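Local coordinates for protein glucose-resistance amylase regulator (Weissella paramesenteroides ATCC 33313, PDB 4RK6) that binds glucose between its two lobes and, as a LacI-family regulator, probably acts as a DNA-binding transcriptional repressor, at residues T230-K241 with T272-V280; I122-L131 with F149-L158. All blocks are in the same frame, centred on the assembly; numbering follows the deposited sequence. Where two conformers were deposited one is given.

In the fold
Both contacts lie in the lobe built around strands 129-132, 163-166, 192-195, 220-223 and 238-241, and their centres are 19 Å apart. They come in series along the chain: interaction 2 is complete before interaction 1 begins. Interaction 1 pairs strand 238-241 with strand 267-275, which runs antiparallel to it; interaction 2 packs helix 144-155 against strand 129-132. The two meet where V280 CG1 packs on M124 CE, 4.2 Å away. Strands 220-223 and 192-195 separate strand 238-241 from strand 129-132, so the contacts lie at different places on one sheet, in a lobe that supplies residues to the glucose pocket.

Interaction 1: T230-K241 with T272-V280; sequences TEIARPKLTTVK and TELIQRDSV
T239 and I275 form an antiparallel hydrogen-bonded pair through T239 N to I275 O (3.0 Å) and I275 N to T239 O (2.7 Å). K241 N to E273 O (2.9 Å) makes the next such pair, with the non-hydrogen-bonded pair V240 and L274 between them. Beyond I275 side-chain hydroxyls take over most of the bonding. T238 OG1 accepts from R277 N with an N-H...O angle of 162°, while S279 OG accepts from T238 N (2.9 Å) and also bonds to I221 O; D278 N to K236 O is a backbone bond.

R277 extends from CG to NE along L237 O and brings NH1 to two acceptors, T230 OG1 (2.8 Å, N-H...O angle only 132°) and L237 O (3.1 Å), both tilted from the guanidinium plane. E231 CG and I275 CG2 lie over opposite faces of this group. The E231 carboxylate, turned 78° from it, makes no direct salt bridge; a water in the guanidinium plane links E231 OE2 with R277 NH2. A second water joins K236 N to D278 OD2.

Apolar packing is modest: I275 CD1 meets K241 CD at 3.7 Å, and V240 CG2 meets L274 CG at 4.2 Å. P235, after its cis peptide bond, makes a van der Waals contact from CB to D278 O. Strand 220-223 flanks strand 238-241 in the sheet, helix 110-123 packs on V240 and T272, and helix 198-210 receives L237 and T239.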
loop_
_atom_site.group_PDB
_atom_site.type_symbol
_atom_site.label_atom_id
_atom_site.label_comp_id
_atom_site.label_asym_id
_atom_site.label_seq_id
_atom_site.Cartn_x
_atom_site.Cartn_y
_atom_site.Cartn_z
ATOM N N THR A 230 0.147 -2.295 -11.508
ATOM C CA THR A 230 0.021 -2.701 -12.910
ATOM C C THR A 230 0.138 -1.548 -13.899
ATOM O O THR A 230 0.521 -1.748 -15.037
ATOM C CB THR A 230 -1.290 -3.471 -13.189
ATOM O OG1 THR A 230 -2.428 -2.602 -13.039
ATOM C CG2 THR A 230 -1.406 -4.661 -12.282
ATOM N N GLU A 231 -0.168 -0.341 -13.431
ATOM C CA GLU A 231 -0.080 0.893 -14.223
ATOM C C GLU A 231 1.302 1.554 -14.160
ATOM O O GLU A 231 1.681 2.288 -15.079
ATOM C CB GLU A 231 -1.117 1.901 -13.707
ATOM C CG GLU A 231 -2.562 1.411 -13.676
ATOM C CD GLU A 231 -3.438 2.186 -12.693
ATOM O OE1 GLU A 231 -3.049 3.287 -12.240
ATOM O OE2 GLU A 231 -4.530 1.684 -12.357
ATOM N N ILE A 232 2.028 1.328 -13.075
ATOM C CA ILE A 232 3.359 1.955 -12.919
ATOM C C ILE A 232 4.483 1.024 -13.371
ATOM O O ILE A 232 5.595 1.474 -13.618
ATOM C CB ILE A 232 3.613 2.542 -11.504
ATOM C CG1 ILE A 232 3.816 1.481 -10.459
ATOM C CG2 ILE A 232 2.481 3.454 -11.073
ATOM C CD1 ILE A 232 3.975 2.044 -9.055
ATOM N N ALA A 233 4.182 -0.265 -13.513
ATOM C CA ALA A 233 5.126 -1.222 -14.094
ATOM C C ALA A 233 5.438 -0.825 -15.523
ATOM O O ALA A 233 4.614 -0.185 -16.207
ATOM C CB ALA A 233 4.534 -2.627 -14.092
ATOM N N ARG A 234 6.621 -1.209 -15.977
ATOM C CA ARG A 234 7.016 -1.032 -17.367
ATOM C C ARG A 234 7.672 -2.308 -17.840
ATOM O O ARG A 234 8.762 -2.644 -17.375
ATOM C CB ARG A 234 7.952 0.175 -17.540
ATOM C CG ARG A 234 7.282 1.523 -17.297
ATOM C CD ARG A 234 6.351 1.925 -18.442
ATOM N NE ARG A 234 5.729 3.237 -18.261
ATOM C CZ ARG A 234 4.684 3.515 -17.473
ATOM N NH1 ARG A 234 4.120 2.590 -16.695
ATOM N NH2 ARG A 234 4.212 4.760 -17.436
ATOM N N PRO A 235 7.022 -3.050 -18.735
ATOM C CA PRO A 235 5.759 -2.686 -19.394
ATOM C C PRO A 235 4.554 -2.710 -18.472
ATOM O O PRO A 235 4.530 -3.466 -17.477
ATOM C CB PRO A 235 5.592 -3.813 -20.423
ATOM C CG PRO A 235 6.225 -4.999 -19.759
ATOM C CD PRO A 235 7.438 -4.420 -19.077
ATOM N N LYS A 236 3.534 -1.911 -18.795
ATOM C CA LYS A 236 2.286 -1.953 -18.032
ATOM C C LYS A 236 1.723 -3.375 -18.093
ATOM O O LYS A 236 1.767 -4.030 -19.143
ATOM C CB LYS A 236 1.269 -0.949 -18.581
ATOM C CG LYS A 236 1.630 0.519 -18.336
ATOM C CD LYS A 236 0.683 1.454 -19.079
ATOM C CE LYS A 236 0.883 2.918 -18.695
ATOM N NZ LYS A 236 0.191 3.317 -17.433
ATOM N N LEU A 237 1.185 -3.827 -16.975
ATOM C CA LEU A 237 0.754 -5.221 -16.840
ATOM C C LEU A 237 -0.689 -5.439 -17.230
ATOM O O LEU A 237 -1.604 -4.777 -16.731
ATOM C CB LEU A 237 0.980 -5.710 -15.405
ATOM C CG LEU A 237 2.430 -5.982 -15.053
ATOM C CD1 LEU A 237 2.643 -5.872 -13.547
ATOM C CD2 LEU A 237 2.862 -7.359 -15.584
ATOM N N THR A 238 -0.861 -6.401 -18.125
ATOM C CA THR A 238 -2.165 -6.997 -18.421
ATOM C C THR A 238 -2.634 -7.669 -17.136
ATOM O O THR A 238 -1.836 -8.312 -16.412
ATOM C CB THR A 238 -2.024 -7.968 -19.586
ATOM O OG1 THR A 238 -1.661 -7.210 -20.754
ATOM C CG2 THR A 238 -3.321 -8.717 -19.869
ATOM N N THR A 239 -3.910 -7.477 -16.797
ATOM C CA THR A 239 -4.371 -7.837 -15.474
ATOM C C THR A 239 -5.879 -8.156 -15.460
ATOM O O THR A 239 -6.653 -7.589 -16.256
ATOM C CB THR A 239 -4.044 -6.703 -14.475
ATOM O OG1 THR A 239 -4.268 -7.143 -13.138
ATOM C CG2 THR A 239 -4.874 -5.426 -14.744
ATOM N N VAL A 240 -6.283 -9.069 -14.577
ATOM C CA VAL A 240 -7.702 -9.186 -14.193
ATOM C C VAL A 240 -7.954 -8.230 -13.055
ATOM O O VAL A 240 -7.476 -8.407 -11.918
ATOM C CB VAL A 240 -8.136 -10.621 -13.811
ATOM C CG1 VAL A 240 -9.552 -10.633 -13.211
ATOM C CG2 VAL A 240 -8.079 -11.510 -15.033
ATOM N N LYS A 241 -8.715 -7.189 -13.351
ATOM C CA LYS A 241 -9.031 -6.190 -12.363
ATOM C C LYS A 241 -10.237 -6.602 -11.529
ATOM O O LYS A 241 -11.320 -6.807 -12.071
ATOM C CB LYS A 241 -9.331 -4.849 -13.013
ATOM C CG LYS A 241 -9.386 -3.723 -11.982
ATOM C CD LYS A 241 -9.546 -2.376 -12.672
ATOM C CE LYS A 241 -8.944 -1.237 -11.872
ATOM N NZ LYS A 241 -9.655 -1.052 -10.598
ATOM N N THR A 272 -15.553 -9.205 -12.856
ATOM C CA THR A 272 -14.200 -8.708 -13.121
ATOM C C THR A 272 -14.045 -8.501 -14.615
ATOM O O THR A 272 -14.939 -8.796 -15.415
ATOM C CB THR A 272 -13.111 -9.694 -12.648
ATOM O OG1 THR A 272 -13.147 -10.891 -13.427
ATOM C CG2 THR A 272 -13.293 -10.017 -11.205
ATOM N N GLU A 273 -12.883 -8.019 -15.004
ATOM C CA GLU A 273 -12.615 -7.790 -16.403
ATOM C C GLU A 273 -11.112 -7.889 -16.617
ATOM O O GLU A 273 -10.332 -7.532 -15.725
ATOM C CB GLU A 273 -13.089 -6.403 -16.788
ATOM C CG GLU A 273 -12.476 -5.283 -15.948
ATOM C CD GLU A 273 -13.245 -3.970 -16.060
ATOM O OE1 GLU A 273 -14.422 -3.989 -16.515
ATOM O OE2 GLU A 273 -12.656 -2.917 -15.706
ATOM N N LEU A 274 -10.758 -8.355 -17.795
ATOM C CA LEU A 274 -9.373 -8.567 -18.151
ATOM C C LEU A 274 -8.952 -7.338 -18.938
ATOM O O LEU A 274 -9.521 -7.037 -19.985
ATOM C CB LEU A 274 -9.249 -9.860 -18.948
ATOM C CG LEU A 274 -7.817 -10.364 -19.104
ATOM C CD1 LEU A 274 -7.811 -11.846 -19.480
ATOM C CD2 LEU A 274 -7.051 -9.558 -20.144
ATOM N N ILE A 275 -8.024 -6.570 -18.374
ATOM C CA ILE A 275 -7.533 -5.380 -18.998
ATOM C C ILE A 275 -6.226 -5.657 -19.697
ATOM O O ILE A 275 -5.207 -6.000 -19.075
ATOM C CB ILE A 275 -7.331 -4.254 -17.972
ATOM C CG1 ILE A 275 -8.637 -3.974 -17.243
ATOM C CG2 ILE A 275 -6.807 -3.006 -18.669
ATOM C CD1 ILE A 275 -8.523 -2.919 -16.183
ATOM N N GLN A 276 -6.257 -5.500 -21.007
ATOM C CA GLN A 276 -5.110 -5.798 -21.837
ATOM C C GLN A 276 -4.240 -4.577 -21.904
ATOM O O GLN A 276 -4.718 -3.503 -22.259
ATOM C CB GLN A 276 -5.626 -6.187 -23.217
ATOM C CG GLN A 276 -4.602 -6.534 -24.233
ATOM C CD GLN A 276 -5.232 -6.418 -25.575
ATOM O OE1 GLN A 276 -6.230 -7.092 -25.846
ATOM N NE2 GLN A 276 -4.715 -5.517 -26.399
ATOM N N ARG A 277 -2.981 -4.746 -21.504
ATOM C CA ARG A 277 -1.993 -3.674 -21.549
ATOM C C ARG A 277 -0.799 -4.152 -22.387
ATOM O O ARG A 277 -0.998 -4.512 -23.523
ATOM C CB ARG A 277 -1.621 -3.212 -20.141
ATOM C CG ARG A 277 -2.830 -2.725 -19.355
ATOM C CD ARG A 277 -2.432 -1.713 -18.315
ATOM N NE ARG A 277 -3.564 -1.148 -17.588
ATOM C CZ ARG A 277 -3.890 -1.461 -16.348
ATOM N NH1 ARG A 277 -3.215 -2.389 -15.685
ATOM N NH2 ARG A 277 -4.904 -0.840 -15.771
ATOM N N ASP A 278 0.415 -4.172 -21.844
ATOM C CA ASP A 278 1.630 -4.311 -22.657
ATOM C C ASP A 278 2.514 -5.515 -22.327
ATOM O O ASP A 278 3.622 -5.631 -22.834
ATOM C CB ASP A 278 2.447 -3.013 -22.559
ATOM C CG ASP A 278 1.702 -1.821 -23.125
ATOM O OD1 ASP A 278 1.044 -1.969 -24.167
ATOM O OD2 ASP A 278 1.767 -0.737 -22.534
ATOM N N SER A 279 2.008 -6.448 -21.535
ATOM C CA SER A 279 2.848 -7.528 -21.030
ATOM C C SER A 279 2.566 -8.905 -21.616
ATOM O O SER A 279 3.052 -9.897 -21.075
ATOM C CB SER A 279 2.767 -7.588 -19.492
ATOM O OG SER A 279 1.475 -7.943 -19.047
ATOM N N VAL A 280 1.804 -8.974 -22.719
ATOM C CA VAL A 280 1.543 -10.257 -23.373
ATOM C C VAL A 280 1.861 -10.212 -24.862
ATOM O O VAL A 280 1.439 -9.313 -25.567
ATOM C CB VAL A 280 0.068 -10.705 -23.179
ATOM C CG1 VAL A 280 -0.171 -12.036 -23.862
ATOM C CG2 VAL A 280 -0.252 -10.804 -21.682
HETATM O O HOH W 1 -5.554 -0.708 -12.919
HETATM O O HOH W 2 3.878 -0.156 -21.081
#

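Interaction 2: I122-L131 with F149-L158; sequences IDMGHKNIAL and FIKSMTDHNL
With chi1 at 175°, F149 swings CG to the far side from its backbone N, which sends the ring toward strand 129-131, and M153, bent at chi2 and chi3, folds its selenomethionine tail toward the same strand. L131 CB lies over one face of the F149 ring in a CH-pi contact, 4.0 Å from the centroid, and M153 CG lies over the opposite face, sandwiching it. At the ring's edge, in plane, CZ approaches I129 O at 3.3 Å. M153 CE rests on I129 CB and comes to 3.5 Å from K127 O.

Past the end of helix 144-155, H156 and L158 meet I122 of helix 110-123: I122 CD1 touches H156 CB (3.5 Å) and meets L158 CD1 tip to tip. The H156 ring is fixed by ND1 bonding S152 O in the ring plane (2.7 Å) and by NE2 bonding D119. N157, at positive phi, closes the helix in a Schellman motif, and L158 CD1 packs on K127 O (3.6 Å).

No hydrogen bond crosses between the segments. Beside the I122 contact at the helix end, F149 and M153 on strand 129-132 form apolar helix-on-sheet packing within the beta-alpha-beta unit 129-132, 144-155, 163-166, characteristic of the periplasmic binding protein-like fold.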
loop_
_atom_site.group_PDB
_atom_site.type_symbol
_atom_site.label_atom_id
_atom_site.label_comp_id
_atom_site.label_asym_id
_atom_site.label_seq_id
_atom_site.Cartn_x
_atom_site.Cartn_y
_atom_site.Cartn_z
ATOM N N ILE A 122 -4.049 -18.861 -24.077
ATOM C CA ILE A 122 -4.105 -19.912 -25.108
ATOM C C ILE A 122 -4.518 -19.323 -26.468
ATOM O O ILE A 122 -3.949 -19.673 -27.501
ATOM C CB ILE A 122 -5.039 -21.064 -24.675
ATOM C CG1 ILE A 122 -4.373 -21.835 -23.522
ATOM C CG2 ILE A 122 -5.390 -21.992 -25.845
ATOM C CD1 ILE A 122 -5.320 -22.806 -22.859
ATOM N N ASP A 123 -5.485 -18.419 -26.470
ATOM C CA ASP A 123 -5.864 -17.676 -27.693
ATOM C C ASP A 123 -4.668 -16.898 -28.285
ATOM O O ASP A 123 -4.564 -16.735 -29.497
ATOM C CB ASP A 123 -7.012 -16.703 -27.412
ATOM C CG ASP A 123 -8.376 -17.380 -27.305
ATOM O OD1 ASP A 123 -8.481 -18.592 -27.555
ATOM O OD2 ASP A 123 -9.350 -16.685 -26.954
HETATM N N MSE A 124 -3.772 -16.426 -27.417
HETATM C CA MSE A 124 -2.584 -15.688 -27.841
HETATM C C MSE A 124 -1.435 -16.613 -28.187
HETATM O O MSE A 124 -0.338 -16.143 -28.467
HETATM C CB MSE A 124 -2.175 -14.710 -26.736
HETATM C CG MSE A 124 -3.166 -13.584 -26.481
HETATM SE SE MSE A 124 -3.383 -12.369 -28.014
HETATM C CE MSE A 124 -1.818 -11.234 -27.603
ATOM N N GLY A 125 -1.664 -17.932 -28.149
ATOM C CA GLY A 125 -0.717 -18.929 -28.668
ATOM C C GLY A 125 0.190 -19.593 -27.652
ATOM O O GLY A 125 1.131 -20.328 -28.028
ATOM N N HIS A 126 -0.063 -19.337 -26.369
ATOM C CA HIS A 126 0.706 -19.941 -25.291
ATOM C C HIS A 126 0.133 -21.309 -24.944
ATOM O O HIS A 126 -1.081 -21.507 -24.987
ATOM C CB HIS A 126 0.707 -19.039 -24.064
ATOM C CG HIS A 126 1.351 -17.718 -24.325
ATOM N ND1 HIS A 126 2.693 -17.496 -24.107
ATOM C CD2 HIS A 126 0.857 -16.572 -24.847
ATOM C CE1 HIS A 126 3.001 -16.272 -24.499
ATOM N NE2 HIS A 126 1.898 -15.681 -24.924
ATOM N N LYS A 127 1.039 -22.234 -24.643
ATOM C CA LYS A 127 0.703 -23.600 -24.219
ATOM C C LYS A 127 1.375 -23.978 -22.908
ATOM O O LYS A 127 0.761 -24.582 -22.027
ATOM C CB LYS A 127 1.110 -24.600 -25.309
ATOM C CG LYS A 127 0.027 -24.835 -26.362
ATOM C CD LYS A 127 0.457 -25.760 -27.499
ATOM C CE LYS A 127 0.635 -27.210 -27.058
ATOM N NZ LYS A 127 2.049 -27.553 -26.734
ATOM N N ASN A 128 2.652 -23.629 -22.782
ATOM C CA ASN A 128 3.381 -23.868 -21.555
ATOM C C ASN A 128 3.289 -22.660 -20.635
ATOM O O ASN A 128 3.833 -21.608 -20.957
ATOM C CB ASN A 128 4.824 -24.196 -21.890
ATOM C CG ASN A 128 4.923 -25.506 -22.647
ATOM O OD1 ASN A 128 4.305 -26.498 -22.252
ATOM N ND2 ASN A 128 5.655 -25.509 -23.726
ATOM N N ILE A 129 2.573 -22.818 -19.525
ATOM C CA ILE A 129 2.154 -21.676 -18.683
ATOM C C ILE A 129 2.417 -21.957 -17.219
ATOM O O ILE A 129 2.146 -23.049 -16.730
ATOM C CB ILE A 129 0.666 -21.313 -18.896
ATOM C CG1 ILE A 129 0.385 -21.050 -20.372
ATOM C CG2 ILE A 129 0.278 -20.079 -18.087
ATOM C CD1 ILE A 129 -1.046 -20.737 -20.725
ATOM N N ALA A 130 2.978 -20.978 -16.520
ATOM C CA ALA A 130 3.231 -21.091 -15.095
ATOM C C ALA A 130 2.225 -20.263 -14.273
ATOM O O ALA A 130 1.807 -19.188 -14.702
ATOM C CB ALA A 130 4.639 -20.661 -14.772
ATOM N N LEU A 131 1.853 -20.788 -13.106
ATOM C CA LEU A 131 1.192 -20.019 -12.065
ATOM C C LEU A 131 2.248 -19.686 -11.027
ATOM O O LEU A 131 2.898 -20.578 -10.471
ATOM C CB LEU A 131 0.031 -20.816 -11.436
ATOM C CG LEU A 131 -0.776 -20.071 -10.365
ATOM C CD1 LEU A 131 -1.634 -18.991 -10.994
ATOM C CD2 LEU A 131 -1.679 -21.030 -9.602
ATOM N N PHE A 149 -6.296 -23.159 -11.795
ATOM C CA PHE A 149 -5.342 -23.120 -12.906
ATOM C C PHE A 149 -5.236 -24.484 -13.533
ATOM O O PHE A 149 -5.343 -24.628 -14.737
ATOM C CB PHE A 149 -3.983 -22.642 -12.396
ATOM C CG PHE A 149 -2.887 -22.664 -13.431
ATOM C CD1 PHE A 149 -3.010 -21.954 -14.618
ATOM C CD2 PHE A 149 -1.725 -23.383 -13.209
ATOM C CE1 PHE A 149 -1.998 -21.965 -15.573
ATOM C CE2 PHE A 149 -0.696 -23.375 -14.143
ATOM C CZ PHE A 149 -0.843 -22.691 -15.344
ATOM N N ILE A 150 -5.040 -25.493 -12.695
ATOM C CA ILE A 150 -4.925 -26.848 -13.194
ATOM C C ILE A 150 -6.207 -27.299 -13.919
ATOM O O ILE A 150 -6.136 -27.845 -15.033
ATOM C CB ILE A 150 -4.463 -27.822 -12.094
ATOM C CG1 ILE A 150 -3.014 -27.487 -11.731
ATOM C CG2 ILE A 150 -4.528 -29.264 -12.617
ATOM C CD1 ILE A 150 -2.574 -27.988 -10.385
ATOM N N LYS A 151 -7.357 -27.024 -13.326
ATOM C CA LYS A 151 -8.657 -27.371 -13.927
ATOM C C LYS A 151 -8.824 -26.688 -15.278
ATOM O O LYS A 151 -9.187 -27.318 -16.266
ATOM C CB LYS A 151 -9.795 -26.965 -12.999
ATOM C CG LYS A 151 -11.198 -27.260 -13.550
ATOM C CD LYS A 151 -12.300 -26.810 -12.599
ATOM C CE LYS A 151 -13.668 -27.371 -12.984
ATOM N NZ LYS A 151 -13.966 -27.312 -14.444
ATOM N N SER A 152 -8.520 -25.393 -15.333
ATOM C CA SER A 152 -8.684 -24.648 -16.573
ATOM C C SER A 152 -7.746 -25.162 -17.679
ATOM O O SER A 152 -8.150 -25.313 -18.833
ATOM C CB SER A 152 -8.477 -23.141 -16.340
ATOM O OG SER A 152 -8.667 -22.438 -17.556
HETATM N N MSE A 153 -6.498 -25.431 -17.327
HETATM C CA MSE A 153 -5.521 -25.892 -18.293
HETATM C C MSE A 153 -5.964 -27.235 -18.827
HETATM O O MSE A 153 -5.931 -27.465 -20.033
HETATM C CB MSE A 153 -4.126 -25.998 -17.687
HETATM C CG MSE A 153 -3.513 -24.638 -17.319
HETATM SE SE MSE A 153 -2.845 -23.731 -18.914
HETATM C CE MSE A 153 -1.161 -24.718 -19.159
ATOM N N THR A 154 -6.385 -28.125 -17.932
ATOM C CA THR A 154 -6.835 -29.447 -18.376
ATOM C C THR A 154 -8.180 -29.385 -19.126
ATOM O O THR A 154 -8.354 -30.132 -20.087
ATOM C CB THR A 154 -6.848 -30.466 -17.219
ATOM O OG1 THR A 154 -7.707 -30.023 -16.176
ATOM C CG2 THR A 154 -5.469 -30.650 -16.643
ATOM N N ASP A 155 -9.095 -28.477 -18.743
ATOM C CA ASP A 155 -10.346 -28.226 -19.513
ATOM C C ASP A 155 -10.056 -27.814 -20.967
ATOM O O ASP A 155 -10.860 -28.058 -21.864
ATOM C CB ASP A 155 -11.190 -27.106 -18.891
ATOM C CG ASP A 155 -11.933 -27.516 -17.615
ATOM O OD1 ASP A 155 -12.077 -28.705 -17.294
ATOM O OD2 ASP A 155 -12.406 -26.601 -16.917
ATOM N N HIS A 156 -8.914 -27.160 -21.182
ATOM C CA HIS A 156 -8.456 -26.716 -22.507
ATOM C C HIS A 156 -7.587 -27.766 -23.223
ATOM O O HIS A 156 -6.910 -27.465 -24.219
ATOM C CB HIS A 156 -7.664 -25.393 -22.363
ATOM C CG HIS A 156 -8.523 -24.182 -22.165
ATOM N ND1 HIS A 156 -9.013 -23.800 -20.932
ATOM C CD2 HIS A 156 -8.965 -23.254 -23.049
ATOM C CE1 HIS A 156 -9.723 -22.691 -21.066
ATOM N NE2 HIS A 156 -9.715 -22.345 -22.343
ATOM N N ASN A 157 -7.613 -28.995 -22.713
ATOM C CA ASN A 157 -6.890 -30.125 -23.295
ATOM C C ASN A 157 -5.381 -29.979 -23.290
ATOM O O ASN A 157 -4.693 -30.526 -24.139
ATOM C CB ASN A 157 -7.413 -30.435 -24.703
ATOM C CG ASN A 157 -8.904 -30.687 -24.708
ATOM O OD1 ASN A 157 -9.429 -31.388 -23.834
ATOM N ND2 ASN A 157 -9.601 -30.098 -25.671
ATOM N N LEU A 158 -4.859 -29.279 -22.291
ATOM C CA LEU A 158 -3.420 -29.275 -22.058
ATOM C C LEU A 158 -3.112 -30.293 -20.976
ATOM O O LEU A 158 -4.010 -30.787 -20.293
ATOM C CB LEU A 158 -2.930 -27.865 -21.684
ATOM C CG LEU A 158 -3.187 -26.838 -22.793
ATOM C CD1 LEU A 158 -2.673 -25.459 -22.369
ATOM C CD2 LEU A 158 -2.576 -27.261 -24.126
#